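Local coordinates for protein mevalonate kinase (Staphylococcus aureus, PDB 2X7I) that probably catalyses the ATP-dependent phosphorylation of mevalonate to phosphomevalonate, an early step of the mevalonate route to isoprenoids, as a member of the GHMP kinase family, at residues G37-L42 and L101-A106. Sequence-based numbering, arbitrary orientation.
Sequences GKIKVL and LGSSAA
Ile39 meets the backbone carbonyl of Ser103, and no ring or other flat side chain takes part: CD1 lies 4.0 Å from Ser103 O and approaches it from one side, well off the C=O line (C–O···CD1 about 127°). The same CD1 is 4.4 Å from the hydroxyl oxygen Ser103 OG. Between Ile39 and Ala106 the contact is aliphatic. The methyl of Ala106 rests alongside the outer arm of Ile39, 3.7 Å from CG1 to Ala106 CB and 3.8 Å from CD1 to the same carbon, so that it straddles the CG1–CD1 bond. In Ile39 the branch CG2 takes the position opposite the backbone N, while CG1 stands beside that N (chi1 -64°); a chi2 of -144°, off the usual staggered values, then swings CD1 over toward Ser103. No hydrogen bond crosses the interface, and the CA atoms of Ile39 and Ala106 are 6.2 Å apart.

The helix opens at Gly102, the N-cap residue, whose O accepts the first-turn bond from Ala106 N at 2.8 Å. The backbone N atoms of Ser103 and Ser104 are both hydrogen-bonded to a citrate, probably from the crystallisation liquor. The Leu-Gly-Ser-Ser-Ala-Ala sequence belongs to the glycine- and serine-rich motif that in GHMP kinases binds ATP phosphates, and the citrate probably marks that site.

Strand 29-45 runs through the N-terminal domain sheet, its backbone bonded to Ser11 and Gly9 on one flank and to Asn94, Gln92 and Thr90 on the other. Lys38 and Lys40 point away from the helix, whereas Ile39 also touches Val107 and Ala110, and Val41 meets Ala110 and Ala114, extending the seam between the strand and helix 103-119.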
ATOM      1  N   GLY A  37       0.536  -7.142  -2.744  1.00 55.60           N
ATOM      2  CA  GLY A  37      -0.293  -7.134  -1.534  1.00 55.74           C
ATOM      3  C   GLY A  37      -1.734  -7.425  -1.895  1.00 56.35           C
ATOM      4  O   GLY A  37      -2.277  -6.807  -2.802  1.00 56.77           O
ATOM      5  N   LYS A  38      -2.344  -8.382  -1.203  1.00 57.41           N
ATOM      6  CA  LYS A  38      -3.713  -8.804  -1.489  1.00 57.87           C
ATOM      7  C   LYS A  38      -4.528  -8.922  -0.207  1.00 56.61           C
ATOM      8  O   LYS A  38      -4.108  -9.567   0.749  1.00 56.58           O
ATOM      9  CB  LYS A  38      -3.730 -10.142  -2.229  1.00 59.87           C
ATOM     10  CG  LYS A  38      -3.225 -10.066  -3.689  1.00 63.81           C
ATOM     11  CD  LYS A  38      -4.229  -9.337  -4.626  1.00 64.70           C
ATOM     12  CE  LYS A  38      -3.528  -8.519  -5.707  1.00 64.82           C
ATOM     13  NZ  LYS A  38      -2.830  -9.362  -6.734  1.00 66.87           N
ATOM     14  N   ILE A  39      -5.695  -8.287  -0.208  1.00 55.30           N
ATOM     15  CA  ILE A  39      -6.688  -8.482   0.822  1.00 54.47           C
ATOM     16  C   ILE A  39      -7.910  -9.129   0.177  1.00 55.20           C
ATOM     17  O   ILE A  39      -8.408  -8.628  -0.832  1.00 55.79           O
ATOM     18  CB  ILE A  39      -7.064  -7.152   1.485  1.00 52.91           C
ATOM     19  CG1 ILE A  39      -5.834  -6.574   2.198  1.00 52.35           C
ATOM     20  CG2 ILE A  39      -8.230  -7.339   2.437  1.00 52.22           C
ATOM     21  CD1 ILE A  39      -6.133  -5.848   3.502  1.00 52.20           C
ATOM     22  N   LYS A  40      -8.367 -10.244   0.755  1.00 55.27           N
ATOM     23  CA  LYS A  40      -9.549 -10.964   0.288  1.00 55.71           C
ATOM     24  C   LYS A  40     -10.628 -10.957   1.375  1.00 54.26           C
ATOM     25  O   LYS A  40     -10.343 -11.273   2.531  1.00 53.57           O
ATOM     26  CB  LYS A  40      -9.199 -12.421  -0.028  1.00 57.61           C
ATOM     27  CG  LYS A  40      -8.083 -12.624  -1.051  1.00 59.31           C
ATOM     28  CD  LYS A  40      -7.725 -14.095  -1.164  1.00 61.56           C
ATOM     29  CE  LYS A  40      -6.702 -14.347  -2.262  1.00 64.13           C
ATOM     30  NZ  LYS A  40      -5.381 -13.706  -1.966  1.00 63.94           N
ATOM     31  N   VAL A  41     -11.859 -10.624   0.995  1.00 53.13           N
ATOM     32  CA  VAL A  41     -13.000 -10.703   1.905  1.00 52.21           C
ATOM     33  C   VAL A  41     -14.058 -11.661   1.352  1.00 53.67           C
ATOM     34  O   VAL A  41     -14.414 -11.596   0.175  1.00 54.35           O
ATOM     35  CB  VAL A  41     -13.631  -9.302   2.171  1.00 51.02           C
ATOM     36  CG1 VAL A  41     -14.927  -9.430   2.991  1.00 50.15           C
ATOM     37  CG2 VAL A  41     -12.618  -8.383   2.869  1.00 48.01           C
ATOM     38  N   LEU A  42     -14.544 -12.552   2.211  1.00 54.15           N
ATOM     39  CA  LEU A  42     -15.644 -13.456   1.883  1.00 55.86           C
ATOM     40  C   LEU A  42     -16.780 -13.247   2.887  1.00 55.70           C
ATOM     41  O   LEU A  42     -16.549 -13.231   4.091  1.00 54.55           O
ATOM     42  CB  LEU A  42     -15.166 -14.910   1.914  1.00 56.96           C
ATOM     43  CG  LEU A  42     -16.234 -15.991   1.723  1.00 59.82           C
ATOM     44  CD1 LEU A  42     -16.887 -15.911   0.340  1.00 61.28           C
ATOM     45  CD2 LEU A  42     -15.638 -17.383   1.958  1.00 61.31           C
ATOM     46  N   LEU A 101       1.226   0.729   3.210  1.00 48.53           N
ATOM     47  CA  LEU A 101       0.951  -0.192   2.096  1.00 47.51           C
ATOM     48  C   LEU A 101      -0.534  -0.186   1.693  1.00 46.12           C
ATOM     49  O   LEU A 101      -0.969  -0.996   0.876  1.00 45.43           O
ATOM     50  CB  LEU A 101       1.474  -1.598   2.408  1.00 48.47           C
ATOM     51  CG  LEU A 101       2.999  -1.657   2.662  1.00 50.86           C
ATOM     52  CD1 LEU A 101       3.425  -2.947   3.336  1.00 51.99           C
ATOM     53  CD2 LEU A 101       3.813  -1.455   1.403  1.00 50.58           C
ATOM     54  N   GLY A 102      -1.298   0.751   2.255  1.00 45.83           N
ATOM     55  CA  GLY A 102      -2.678   0.972   1.859  1.00 45.01           C
ATOM     56  C   GLY A 102      -3.632  -0.036   2.467  1.00 45.22           C
ATOM     57  O   GLY A 102      -4.652  -0.380   1.866  1.00 45.19           O
ATOM     58  N   SER A 103      -3.311  -0.487   3.672  1.00 45.87           N
ATOM     59  CA  SER A 103      -4.051  -1.543   4.327  1.00 46.42           C
ATOM     60  C   SER A 103      -5.512  -1.179   4.612  1.00 46.20           C
ATOM     61  O   SER A 103      -6.423  -1.946   4.313  1.00 46.00           O
ATOM     62  CB  SER A 103      -3.348  -1.892   5.630  1.00 48.31           C
ATOM     63  OG  SER A 103      -3.702  -3.172   6.047  1.00 50.00           O
ATOM     64  N   SER A 104      -5.737  -0.013   5.210  1.00 46.78           N
ATOM     65  CA  SER A 104      -7.097   0.438   5.483  1.00 46.77           C
ATOM     66  C   SER A 104      -7.934   0.552   4.200  1.00 45.00           C
ATOM     67  O   SER A 104      -9.083   0.134   4.163  1.00 44.91           O
ATOM     68  CB  SER A 104      -7.077   1.775   6.208  1.00 48.13           C
ATOM     69  OG  SER A 104      -8.404   2.235   6.412  1.00 49.94           O
ATOM     70  N   ALA A 105      -7.353   1.120   3.156  1.00 43.80           N
ATOM     71  CA  ALA A 105      -8.058   1.274   1.891  1.00 42.87           C
ATOM     72  C   ALA A 105      -8.295  -0.078   1.204  1.00 42.31           C
ATOM     73  O   ALA A 105      -9.358  -0.298   0.632  1.00 42.37           O
ATOM     74  CB  ALA A 105      -7.307   2.223   0.982  1.00 42.36           C
ATOM     75  N   ALA A 106      -7.313  -0.975   1.272  1.00 42.11           N
ATOM     76  CA  ALA A 106      -7.445  -2.309   0.698  1.00 42.28           C
ATOM     77  C   ALA A 106      -8.622  -3.089   1.316  1.00 42.90           C
ATOM     78  O   ALA A 106      -9.475  -3.613   0.587  1.00 42.99           O
ATOM     79  CB  ALA A 106      -6.154  -3.089   0.860  1.00 42.47           C
TER